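Local structure of apical membrane antigen 1 (Babesia divergens, 4APM) at residues Ala64-Arg69 with Arg78-Pro83; Gly55-Leu60 with Glu192-Gly197; Tyr30-Gly35 with Met46-Cys51. The protein probably helps an apicomplexan parasite enter its host cell through the moving junction, as a membrane-anchored, calcium-binding surface antigen, present here as its first three domains. All coordinates share one frame; numbering follows the deposited sequence.

Interaction 1 (Ala64-Arg69 with Arg78-Pro83)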
ATOM      1  N   ALA A  64      12.432  21.204   3.775  1.00 37.74           N
ATOM      2  CA  ALA A  64      13.509  20.570   3.017  1.00 40.04           C
ATOM      3  C   ALA A  64      13.084  19.163   2.587  1.00 37.02           C
ATOM      4  O   ALA A  64      12.461  18.452   3.368  1.00 38.92           O
ATOM      5  CB  ALA A  64      14.782  20.514   3.856  1.00 40.42           C
ATOM      6  N   ASP A  65      13.424  18.763   1.359  1.00 34.90           N
ATOM      7  CA  ASP A  65      13.224  17.372   0.935  1.00 37.24           C
ATOM      8  C   ASP A  65      13.850  16.397   1.941  1.00 37.51           C
ATOM      9  O   ASP A  65      14.995  16.601   2.380  1.00 36.05           O
ATOM     10  CB  ASP A  65      13.789  17.114  -0.456  1.00 37.57           C
ATOM     11  CG  ASP A  65      13.527  15.686  -0.930  1.00 41.16           C
ATOM     12  OD1 ASP A  65      12.346  15.313  -1.102  1.00 46.32           O
ATOM     13  OD2 ASP A  65      14.492  14.928  -1.119  1.00 35.80           O
ATOM     14  N   PHE A  66      13.079  15.384   2.355  1.00 31.03           N
ATOM     15  CA  PHE A  66      13.505  14.532   3.447  1.00 28.28           C
ATOM     16  C   PHE A  66      14.750  13.722   3.115  1.00 29.56           C
ATOM     17  O   PHE A  66      15.427  13.262   4.018  1.00 31.78           O
ATOM     18  CB  PHE A  66      12.375  13.663   4.014  1.00 29.05           C
ATOM     19  CG  PHE A  66      11.981  12.480   3.143  1.00 28.37           C
ATOM     20  CD1 PHE A  66      11.671  12.647   1.792  1.00 24.99           C
ATOM     21  CD2 PHE A  66      11.863  11.209   3.703  1.00 27.93           C
ATOM     22  CE1 PHE A  66      11.303  11.562   1.010  1.00 27.11           C
ATOM     23  CE2 PHE A  66      11.458  10.122   2.933  1.00 26.59           C
ATOM     24  CZ  PHE A  66      11.177  10.299   1.588  1.00 26.73           C
ATOM     25  N   LEU A  67      15.099  13.648   1.833  1.00 27.54           N
ATOM     26  CA  LEU A  67      16.291  12.913   1.410  1.00 30.87           C
ATOM     27  C   LEU A  67      17.579  13.753   1.438  1.00 33.46           C
ATOM     28  O   LEU A  67      18.665  13.228   1.160  1.00 35.53           O
ATOM     29  CB  LEU A  67      16.091  12.251   0.032  1.00 26.27           C
ATOM     30  CG  LEU A  67      14.974  11.185  -0.104  1.00 28.98           C
ATOM     31  CD1 LEU A  67      15.020  10.404  -1.426  1.00 25.87           C
ATOM     32  CD2 LEU A  67      14.965  10.226   1.078  1.00 23.03           C
ATOM     33  N   ASN A  68      17.474  15.037   1.795  1.00 33.18           N
ATOM     34  CA  ASN A  68      18.684  15.838   2.121  1.00 33.52           C
ATOM     35  C   ASN A  68      19.356  15.279   3.352  1.00 37.26           C
ATOM     36  O   ASN A  68      18.677  14.742   4.224  1.00 35.81           O
ATOM     37  CB  ASN A  68      18.311  17.296   2.388  1.00 30.93           C
ATOM     38  CG  ASN A  68      17.841  17.989   1.154  1.00 31.62           C
ATOM     39  OD1 ASN A  68      17.730  17.364   0.108  1.00 37.05           O
ATOM     40  ND2 ASN A  68      17.502  19.266   1.267  1.00 31.77           N
ATOM     41  N   ARG A  69      20.672  15.449   3.468  1.00 37.91           N
ATOM     42  CA  ARG A  69      21.371  15.001   4.671  1.00 35.27           C
ATOM     43  C   ARG A  69      20.914  15.773   5.900  1.00 36.76           C
ATOM     44  O   ARG A  69      20.630  16.960   5.825  1.00 39.68           O
ATOM     45  CB  ARG A  69      22.881  15.152   4.510  1.00 34.23           C
ATOM     46  CG  ARG A  69      23.433  14.484   3.277  1.00 31.41           C
ATOM     47  CD  ARG A  69      24.937  14.322   3.369  1.00 33.43           C
ATOM     48  NE  ARG A  69      25.443  13.757   2.128  1.00 33.95           N
ATOM     49  CZ  ARG A  69      25.658  12.461   1.926  1.00 32.14           C
ATOM     50  NH1 ARG A  69      25.487  11.576   2.912  1.00 29.69           N
ATOM     51  NH2 ARG A  69      26.083  12.054   0.743  1.00 32.97           N
ATOM     52  N   ARG A  78      18.222  20.818   5.860  1.00 41.34           N
ATOM     53  CA  ARG A  78      18.451  19.523   6.497  1.00 41.69           C
ATOM     54  C   ARG A  78      17.252  18.597   6.343  1.00 41.13           C
ATOM     55  O   ARG A  78      16.119  18.962   6.683  1.00 39.02           O
ATOM     56  CB  ARG A  78      18.795  19.692   7.976  1.00 39.60           C
ATOM     57  CG  ARG A  78      19.978  20.593   8.192  1.00 42.23           C
ATOM     58  CD  ARG A  78      20.486  20.566   9.615  1.00 45.93           C
ATOM     59  NE  ARG A  78      21.802  21.187   9.623  1.00 55.42           N
ATOM     60  CZ  ARG A  78      22.188  22.138  10.459  1.00 51.16           C
ATOM     61  NH1 ARG A  78      21.391  22.540  11.440  1.00 46.22           N
ATOM     62  NH2 ARG A  78      23.408  22.629  10.353  1.00 54.00           N
ATOM     63  N   GLY A  79      17.516  17.406   5.822  1.00 37.58           N
ATOM     64  CA  GLY A  79      16.511  16.365   5.728  1.00 38.33           C
ATOM     65  C   GLY A  79      16.765  15.335   6.799  1.00 37.56           C
ATOM     66  O   GLY A  79      17.273  15.661   7.871  1.00 37.87           O
ATOM     67  N   LEU A  80      16.509  14.076   6.453  1.00 36.09           N
ATOM     68  CA  LEU A  80      16.506  12.965   7.392  1.00 33.09           C
ATOM     69  C   LEU A  80      17.592  11.955   7.023  1.00 34.34           C
ATOM     70  O   LEU A  80      17.817  10.969   7.754  1.00 32.61           O
ATOM     71  CB  LEU A  80      15.154  12.260   7.314  1.00 33.75           C
ATOM     72  CG  LEU A  80      14.067  12.503   8.357  1.00 34.17           C
ATOM     73  CD1 LEU A  80      14.176  13.875   8.984  1.00 25.22           C
ATOM     74  CD2 LEU A  80      12.688  12.239   7.779  1.00 29.35           C
ATOM     75  N   ALA A  81      18.208  12.163   5.859  1.00 29.01           N
ATOM     76  CA  ALA A  81      19.165  11.218   5.291  1.00 30.97           C
ATOM     77  C   ALA A  81      20.462  11.166   6.080  1.00 33.91           C
ATOM     78  O   ALA A  81      20.889  12.175   6.671  1.00 31.85           O
ATOM     79  CB  ALA A  81      19.456  11.572   3.840  1.00 34.34           C
ATOM     80  N   PHE A  82      21.105   9.998   6.067  1.00 32.27           N
ATOM     81  CA  PHE A  82      22.438   9.851   6.647  1.00 33.34           C
ATOM     82  C   PHE A  82      23.374  11.026   6.361  1.00 35.22           C
ATOM     83  O   PHE A  82      23.501  11.451   5.203  1.00 40.36           O
ATOM     84  CB  PHE A  82      23.078   8.549   6.190  1.00 32.65           C
ATOM     85  CG  PHE A  82      23.217   7.535   7.283  1.00 39.06           C
ATOM     86  CD1 PHE A  82      22.104   7.124   8.009  1.00 40.37           C
ATOM     87  CD2 PHE A  82      24.458   7.008   7.610  1.00 40.78           C
ATOM     88  CE1 PHE A  82      22.230   6.208   9.040  1.00 42.94           C
ATOM     89  CE2 PHE A  82      24.586   6.087   8.631  1.00 44.86           C
ATOM     90  CZ  PHE A  82      23.470   5.682   9.344  1.00 44.15           C
ATOM     91  N   PRO A  83      24.080  11.523   7.406  1.00 37.79           N
ATOM     92  CA  PRO A  83      25.151  12.501   7.150  1.00 41.90           C
ATOM     93  C   PRO A  83      26.272  11.925   6.277  1.00 44.99           C
ATOM     94  O   PRO A  83      26.294  10.711   5.991  1.00 46.32           O
ATOM     95  CB  PRO A  83      25.672  12.847   8.548  1.00 34.63           C
ATOM     96  CG  PRO A  83      25.316  11.682   9.399  1.00 38.58           C
ATOM     97  CD  PRO A  83      24.084  11.044   8.801  1.00 39.81           C
TER
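R69 brings its side chain to the backbone carbonyl of F82. CG sits beside the backbone N, anti to the carbonyl carbon (chi1 -54°), and the chain then runs extended to NE, with CG 3.6 Å from F82 O. NH1 closes the reach with a hydrogen bond of 3.0 Å to F82 O; that oxygen lies at the guanidinium edge, 24° out of its plane, and NH1 also bonds S109 O.

F66 and L80 meet more loosely: L80 CD2 stands 4.0 Å from F66 CB, at the ring edge, while L67 CD2 covers the centre of one ring face. A81 points its CB toward 64-69, where it comes 3.2 Å from L67 O, within the type I turn D65-N68. G79 has no side chain, and its CA comes to 3.1 Å from N68 O.

The backbone does the rest. L80 N gives F66 O a bond of 2.8 Å, A81 N bonds N68 O, and G79 N bonds R69 O from above the carbonyl plane. Peptide groups therefore supply most of the polar chemistry joining these two irregular segments, and the one side-chain hydrogen bond between them sets a cationic group on a neutral carbonyl.

Interaction 2 (Gly55-Leu60 with Glu192-Gly197)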
ATOM      1  N   GLY A  55       5.681   5.737  -2.615  1.00 23.66           N
ATOM      2  CA  GLY A  55       5.165   7.084  -2.491  1.00 25.14           C
ATOM      3  C   GLY A  55       5.172   7.658  -1.086  1.00 25.85           C
ATOM      4  O   GLY A  55       4.700   8.780  -0.880  1.00 25.93           O
ATOM      5  N   LYS A  56       5.690   6.923  -0.106  1.00 22.25           N
ATOM      6  CA  LYS A  56       5.768   7.487   1.237  1.00 22.56           C
ATOM      7  C   LYS A  56       6.920   8.452   1.322  1.00 25.71           C
ATOM      8  O   LYS A  56       8.078   8.058   1.127  1.00 27.75           O
ATOM      9  CB  LYS A  56       5.919   6.403   2.314  1.00 23.03           C
ATOM     10  CG  LYS A  56       6.199   6.947   3.715  1.00 22.07           C
ATOM     11  CD  LYS A  56       5.983   5.872   4.768  1.00 22.51           C
ATOM     12  CE  LYS A  56       6.571   6.261   6.116  1.00 22.05           C
ATOM     13  NZ  LYS A  56       6.108   5.279   7.154  1.00 21.57           N
ATOM     14  N   VAL A  57       6.599   9.719   1.580  1.00 24.48           N
ATOM     15  CA  VAL A  57       7.588  10.715   1.906  1.00 24.48           C
ATOM     16  C   VAL A  57       7.286  11.270   3.288  1.00 28.09           C
ATOM     17  O   VAL A  57       6.163  11.148   3.798  1.00 25.60           O
ATOM     18  CB  VAL A  57       7.634  11.889   0.882  1.00 28.33           C
ATOM     19  CG1 VAL A  57       7.917  11.399  -0.526  1.00 27.98           C
ATOM     20  CG2 VAL A  57       6.373  12.749   0.933  1.00 26.19           C
ATOM     21  N   ILE A  58       8.284  11.897   3.894  1.00 28.35           N
ATOM     22  CA  ILE A  58       8.059  12.603   5.133  1.00 31.11           C
ATOM     23  C   ILE A  58       8.163  14.089   4.862  1.00 32.68           C
ATOM     24  O   ILE A  58       9.201  14.554   4.387  1.00 34.45           O
ATOM     25  CB  ILE A  58       9.080  12.181   6.217  1.00 29.13           C
ATOM     26  CG1 ILE A  58       9.192  10.636   6.299  1.00 28.31           C
ATOM     27  CG2 ILE A  58       8.708  12.800   7.557  1.00 28.42           C
ATOM     28  CD1 ILE A  58       7.912   9.909   6.715  1.00 22.01           C
ATOM     29  N   ASN A  59       7.071  14.817   5.103  1.00 33.27           N
ATOM     30  CA  ASN A  59       7.058  16.290   5.008  1.00 34.99           C
ATOM     31  C   ASN A  59       7.732  16.944   6.233  1.00 36.36           C
ATOM     32  O   ASN A  59       7.396  16.642   7.384  1.00 34.62           O
ATOM     33  CB  ASN A  59       5.620  16.817   4.897  1.00 36.64           C
ATOM     34  CG  ASN A  59       4.952  16.447   3.593  1.00 46.77           C
ATOM     35  OD1 ASN A  59       5.622  16.230   2.570  1.00 52.36           O
ATOM     36  ND2 ASN A  59       3.614  16.377   3.609  1.00 43.54           N
ATOM     37  N   LEU A  60       8.673  17.845   5.986  1.00 40.38           N
ATOM     38  CA  LEU A  60       9.452  18.426   7.078  1.00 37.85           C
ATOM     39  C   LEU A  60       9.057  19.880   7.384  1.00 38.49           C
ATOM     40  O   LEU A  60       8.689  20.634   6.486  1.00 34.57           O
ATOM     41  CB  LEU A  60      10.949  18.301   6.796  1.00 32.70           C
ATOM     42  CG  LEU A  60      11.435  16.857   6.608  1.00 33.82           C
ATOM     43  CD1 LEU A  60      12.953  16.834   6.415  1.00 31.35           C
ATOM     44  CD2 LEU A  60      11.027  15.992   7.804  1.00 28.52           C
ATOM     45  N   GLU A 192       5.303  14.968   9.281  1.00 34.21           N
ATOM     46  CA  GLU A 192       4.334  13.900   9.073  1.00 31.31           C
ATOM     47  C   GLU A 192       4.573  13.199   7.752  1.00 29.95           C
ATOM     48  O   GLU A 192       5.051  13.824   6.806  1.00 32.87           O
ATOM     49  CB  GLU A 192       2.917  14.452   9.100  1.00 34.03           C
ATOM     50  CG  GLU A 192       2.665  15.625   8.173  1.00 39.40           C
ATOM     51  CD  GLU A 192       1.260  16.150   8.346  1.00 43.47           C
ATOM     52  OE1 GLU A 192       0.781  16.190   9.494  1.00 47.18           O
ATOM     53  OE2 GLU A 192       0.611  16.461   7.340  1.00 47.85           O
ATOM     54  N   PRO A 193       4.194  11.908   7.663  1.00 27.09           N
ATOM     55  CA  PRO A 193       4.236  11.154   6.395  1.00 27.69           C
ATOM     56  C   PRO A 193       3.170  11.627   5.424  1.00 28.76           C
ATOM     57  O   PRO A 193       2.082  12.011   5.845  1.00 27.73           O
ATOM     58  CB  PRO A 193       3.906   9.714   6.821  1.00 29.09           C
ATOM     59  CG  PRO A 193       3.971   9.710   8.332  1.00 29.70           C
ATOM     60  CD  PRO A 193       3.654  11.101   8.766  1.00 26.39           C
ATOM     61  N   MET A 194       3.461  11.563   4.132  1.00 29.03           N
ATOM     62  CA  MET A 194       2.399  11.585   3.158  1.00 31.69           C
ATOM     63  C   MET A 194       2.630  10.677   1.957  1.00 29.69           C
ATOM     64  O   MET A 194       3.747  10.273   1.684  1.00 30.94           O
ATOM     65  CB  MET A 194       1.991  13.014   2.763  1.00 35.17           C
ATOM     66  CG  MET A 194       2.923  13.779   1.852  1.00 44.57           C
ATOM     67  SD  MET A 194       2.000  15.100   0.987  1.00 55.34           S
ATOM     68  CE  MET A 194       1.675  14.290  -0.579  1.00 48.91           C
ATOM     69  N   LYS A 195       1.528  10.242   1.365  1.00 28.08           N
ATOM     70  CA  LYS A 195       1.514   9.440   0.164  1.00 28.96           C
ATOM     71  C   LYS A 195       1.534  10.382  -1.040  1.00 31.18           C
ATOM     72  O   LYS A 195       0.652  11.230  -1.190  1.00 27.59           O
ATOM     73  CB  LYS A 195       0.229   8.619   0.122  1.00 28.47           C
ATOM     74  CG  LYS A 195       0.238   7.472  -0.894  1.00 32.88           C
ATOM     75  CD  LYS A 195       1.000   6.247  -0.405  1.00 27.67           C
ATOM     76  CE  LYS A 195       0.449   4.969  -1.022  1.00 30.79           C
ATOM     77  NZ  LYS A 195       1.342   3.772  -0.845  1.00 28.58           N
ATOM     78  N   SER A 196       2.577  10.291  -1.855  1.00 27.89           N
ATOM     79  CA  SER A 196       2.771  11.318  -2.856  1.00 31.78           C
ATOM     80  C   SER A 196       2.766  10.718  -4.226  1.00 29.89           C
ATOM     81  O   SER A 196       3.571   9.852  -4.526  1.00 33.11           O
ATOM     82  CB  SER A 196       4.077  12.060  -2.631  1.00 32.60           C
ATOM     83  OG  SER A 196       4.553  12.502  -3.875  1.00 33.58           O
ATOM     84  N   GLY A 197       1.846  11.176  -5.059  1.00 28.45           N
ATOM     85  CA  GLY A 197       1.770  10.705  -6.425  1.00 27.35           C
ATOM     86  C   GLY A 197       3.049  10.940  -7.209  1.00 29.19           C
ATOM     87  O   GLY A 197       3.529  10.036  -7.883  1.00 29.33           O
TER
HETATM   88  O   HOH W   1       1.802  17.773   5.248  1.00 52.55           O
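N59 and M194 meet across strands 56-60 and 192-195, an antiparallel pair. N59 CB rests 3.6 Å from E192 O. The next atom, CG, lies beside the backbone N (chi1 -68°) and packs on M194 CG. OD1 keeps 3.7 Å from that same M194 CG. ND2 comes in closer, giving M194 SD a weak hydrogen bond of 3.3 Å, and it also donates to a water at 2.8 Å. That water donates in turn to E192 OE2 at 2.7 Å, so the amide is tied to both E192 and M194.

V57 shares this face: its CG2 lies 3.7 Å from M194 CG, the two side chains side by side and pointing the same way. On the other face I58 CD1 touches P193 CB. P193, which has no N-H, occupies a non-hydrogen-bonded pair with I58; V57 with M194 and N59 with E192 are the hydrogen-bonded pairs. Beyond the strands, S196 N bonds G55 O at 2.8 Å.

The two strands form a small sheet of their own. K56, P193 and K195 set it against F257 of helix 249-257. K56 NZ bonds Q167 OE1, and its charge makes a cation-pi contact with Y204 of strand 202-205.

Interaction 3 (Tyr30-Gly35 with Met46-Cys51)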
ATOM      1  N   TYR A  30       1.469   3.875   7.611  1.00 21.77           N
ATOM      2  CA  TYR A  30       1.557   5.308   7.843  1.00 24.66           C
ATOM      3  C   TYR A  30       2.795   5.652   8.683  1.00 25.24           C
ATOM      4  O   TYR A  30       3.714   6.363   8.211  1.00 23.09           O
ATOM      5  CB  TYR A  30       0.282   5.793   8.542  1.00 24.39           C
ATOM      6  CG  TYR A  30       0.218   7.279   8.682  1.00 25.24           C
ATOM      7  CD1 TYR A  30       0.206   8.092   7.552  1.00 24.95           C
ATOM      8  CD2 TYR A  30       0.194   7.887   9.948  1.00 26.38           C
ATOM      9  CE1 TYR A  30       0.163   9.460   7.665  1.00 26.42           C
ATOM     10  CE2 TYR A  30       0.126   9.257  10.072  1.00 26.27           C
ATOM     11  CZ  TYR A  30       0.093  10.032   8.915  1.00 29.85           C
ATOM     12  OH  TYR A  30       0.058  11.400   8.993  1.00 40.61           O
ATOM     13  N   VAL A  31       2.832   5.115   9.911  1.00 23.69           N
ATOM     14  CA  VAL A  31       4.032   5.185  10.761  1.00 22.90           C
ATOM     15  C   VAL A  31       4.439   3.778  11.170  1.00 24.58           C
ATOM     16  O   VAL A  31       3.640   3.019  11.770  1.00 21.95           O
ATOM     17  CB  VAL A  31       3.789   6.016  12.051  1.00 26.01           C
ATOM     18  CG1 VAL A  31       4.985   5.896  13.011  1.00 20.18           C
ATOM     19  CG2 VAL A  31       3.468   7.470  11.704  1.00 21.79           C
ATOM     20  N   ASP A  32       5.659   3.405  10.787  1.00 23.77           N
ATOM     21  CA  ASP A  32       6.164   2.070  11.069  1.00 26.86           C
ATOM     22  C   ASP A  32       7.277   2.158  12.133  1.00 30.02           C
ATOM     23  O   ASP A  32       8.377   2.708  11.889  1.00 25.89           O
ATOM     24  CB  ASP A  32       6.637   1.358   9.787  1.00 22.69           C
ATOM     25  CG  ASP A  32       7.300   0.010  10.073  1.00 27.61           C
ATOM     26  OD1 ASP A  32       7.311  -0.412  11.256  1.00 27.66           O
ATOM     27  OD2 ASP A  32       7.795  -0.658   9.114  1.00 26.10           O
ATOM     28  N   LEU A  33       6.907   1.736  13.340  1.00 27.33           N
ATOM     29  CA  LEU A  33       7.803   1.685  14.476  1.00 31.90           C
ATOM     30  C   LEU A  33       7.572   0.360  15.198  1.00 31.80           C
ATOM     31  O   LEU A  33       7.523   0.320  16.408  1.00 35.58           O
ATOM     32  CB  LEU A  33       7.506   2.848  15.447  1.00 27.73           C
ATOM     33  CG  LEU A  33       7.838   4.247  14.925  1.00 29.13           C
ATOM     34  CD1 LEU A  33       7.395   5.372  15.885  1.00 27.86           C
ATOM     35  CD2 LEU A  33       9.329   4.326  14.601  1.00 24.64           C
ATOM     36  N   GLY A  34       7.432  -0.712  14.439  1.00 30.39           N
ATOM     37  CA  GLY A  34       6.858  -1.933  14.942  1.00 31.84           C
ATOM     38  C   GLY A  34       7.836  -2.771  15.724  1.00 32.65           C
ATOM     39  O   GLY A  34       7.443  -3.753  16.342  1.00 33.90           O
ATOM     40  N   GLY A  35       9.105  -2.372  15.711  1.00 31.93           N
ATOM     41  CA  GLY A  35      10.151  -3.063  16.461  1.00 32.88           C
ATOM     42  C   GLY A  35      10.872  -2.211  17.506  1.00 36.11           C
ATOM     43  O   GLY A  35      10.942  -0.974  17.400  1.00 32.84           O
ATOM     44  N   MET A  46      12.009   1.069  16.024  1.00 28.93           N
ATOM     45  CA  MET A  46      12.411   1.089  14.641  1.00 29.16           C
ATOM     46  C   MET A  46      11.315   0.456  13.759  1.00 28.10           C
ATOM     47  O   MET A  46      10.501  -0.321  14.253  1.00 26.10           O
ATOM     48  CB  MET A  46      13.717   0.321  14.479  1.00 26.86           C
ATOM     49  CG  MET A  46      13.539  -1.156  14.707  1.00 27.06           C
ATOM     50  SD  MET A  46      15.157  -1.900  14.737  1.00 35.82           S
ATOM     51  CE  MET A  46      14.733  -3.555  14.277  1.00 26.35           C
ATOM     52  N   PRO A  47      11.318   0.782  12.442  1.00 26.68           N
ATOM     53  CA  PRO A  47      10.452   0.124  11.458  1.00 24.52           C
ATOM     54  C   PRO A  47      10.850  -1.328  11.273  1.00 25.63           C
ATOM     55  O   PRO A  47      12.039  -1.658  11.319  1.00 22.97           O
ATOM     56  CB  PRO A  47      10.730   0.903  10.153  1.00 25.78           C
ATOM     57  CG  PRO A  47      11.535   2.123  10.553  1.00 26.36           C
ATOM     58  CD  PRO A  47      12.239   1.751  11.816  1.00 26.15           C
ATOM     59  N   THR A  48       9.864  -2.185  11.007  1.00 25.51           N
ATOM     60  CA  THR A  48      10.127  -3.599  10.828  1.00 25.70           C
ATOM     61  C   THR A  48       9.182  -4.184   9.788  1.00 22.71           C
ATOM     62  O   THR A  48       9.146  -5.384   9.604  1.00 24.55           O
ATOM     63  CB  THR A  48       9.923  -4.385  12.161  1.00 26.67           C
ATOM     64  OG1 THR A  48       8.602  -4.155  12.635  1.00 25.95           O
ATOM     65  CG2 THR A  48      10.886  -3.918  13.220  1.00 28.51           C
ATOM     66  N   GLY A  49       8.395  -3.341   9.138  1.00 23.08           N
ATOM     67  CA  GLY A  49       7.446  -3.812   8.133  1.00 23.35           C
ATOM     68  C   GLY A  49       8.098  -4.526   6.957  1.00 21.84           C
ATOM     69  O   GLY A  49       9.199  -4.149   6.527  1.00 22.38           O
ATOM     70  N   LYS A  50       7.401  -5.541   6.438  1.00 20.30           N
ATOM     71  CA  LYS A  50       7.938  -6.476   5.458  1.00 22.88           C
ATOM     72  C   LYS A  50       7.685  -6.078   3.972  1.00 24.20           C
ATOM     73  O   LYS A  50       8.344  -6.603   3.053  1.00 24.40           O
ATOM     74  CB  LYS A  50       7.421  -7.885   5.747  1.00 25.90           C
ATOM     75  CG  LYS A  50       8.041  -8.536   6.994  1.00 26.77           C
ATOM     76  CD  LYS A  50       7.479  -9.927   7.270  1.00 28.02           C
ATOM     77  CE  LYS A  50       5.948  -9.895   7.341  1.00 36.55           C
ATOM     78  NZ  LYS A  50       5.312 -11.062   8.039  1.00 33.76           N
ATOM     79  N   CYS A  51       6.792  -5.107   3.758  1.00 21.43           N
ATOM     80  CA  CYS A  51       6.569  -4.509   2.465  1.00 20.92           C
ATOM     81  C   CYS A  51       7.184  -3.102   2.404  1.00 21.25           C
ATOM     82  O   CYS A  51       7.068  -2.324   3.349  1.00 19.67           O
ATOM     83  CB  CYS A  51       5.086  -4.405   2.204  1.00 22.11           C
ATOM     84  SG  CYS A  51       4.254  -5.998   2.147  1.00 28.65           S
TER
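G34 and G35 both face M46, a classic beta bulge at the open end of the hairpin formed by strands 35-39 and 42-46. An Asx turn precedes it, in which D32 OD1 accepts from G34 N at 3.2 Å, nearly in line with its C-O bond.

The hydrogen bonds fall into two groups. At the hairpin end G35 and M46 form an antiparallel hydrogen-bonded pair: M46 N gives G35 O a bond of 2.7 Å, and G35 N returns one of 2.9 Å to M46 O. The second group gathers on the carboxylate of D32. Its CG is anti to the backbone N (chi1 174°), which carries the group over to the backbone of P47-G49. T48 N meets OD1 on the syn side at 3.1 Å, 27° out of the carboxylate plane, while G49 N uses the syn lone pair of OD2 at 2.7 Å. S27 OG adds another bond to OD1.

Charge comes next. D263 OD2 lies close to D32 OD1; if both are charged, the N-H groups of G34, T48 and G49 would probably offset part of the repulsion.

Covalent bonding fixes the far end, where C51 forms a disulfide with C217.

Packing completes the contact. P47 CB rests 3.4 Å from D32 O. T48 lays its methyl against the bulge: CG2 stands 3.4 Å from both G35 N and G35 CA.

In the fold
Interaction 2 lies between the other two in contact terms: it touches both, while interactions 1 and 3 stay about 10 Å apart at their nearest atoms. Toward interaction 1, the F66 ring packs on the strand, with F66 CZ 3.6 Å from V57 CA, and L60 CD1 meets G79 CA at 3.7 Å. Toward interaction 3, K56 NZ probably hydrogen-bonds Y30 O at 2.8 Å, and P193 CG packs on the same oxygen. Bound glycerol, probably from the crystallisation liquor, touches the seam of interactions 1 and 2, bonding I58 O and L60 N and, weakly, A64 O and F66 N. The calcium site at G120 and D122 lies away from all three.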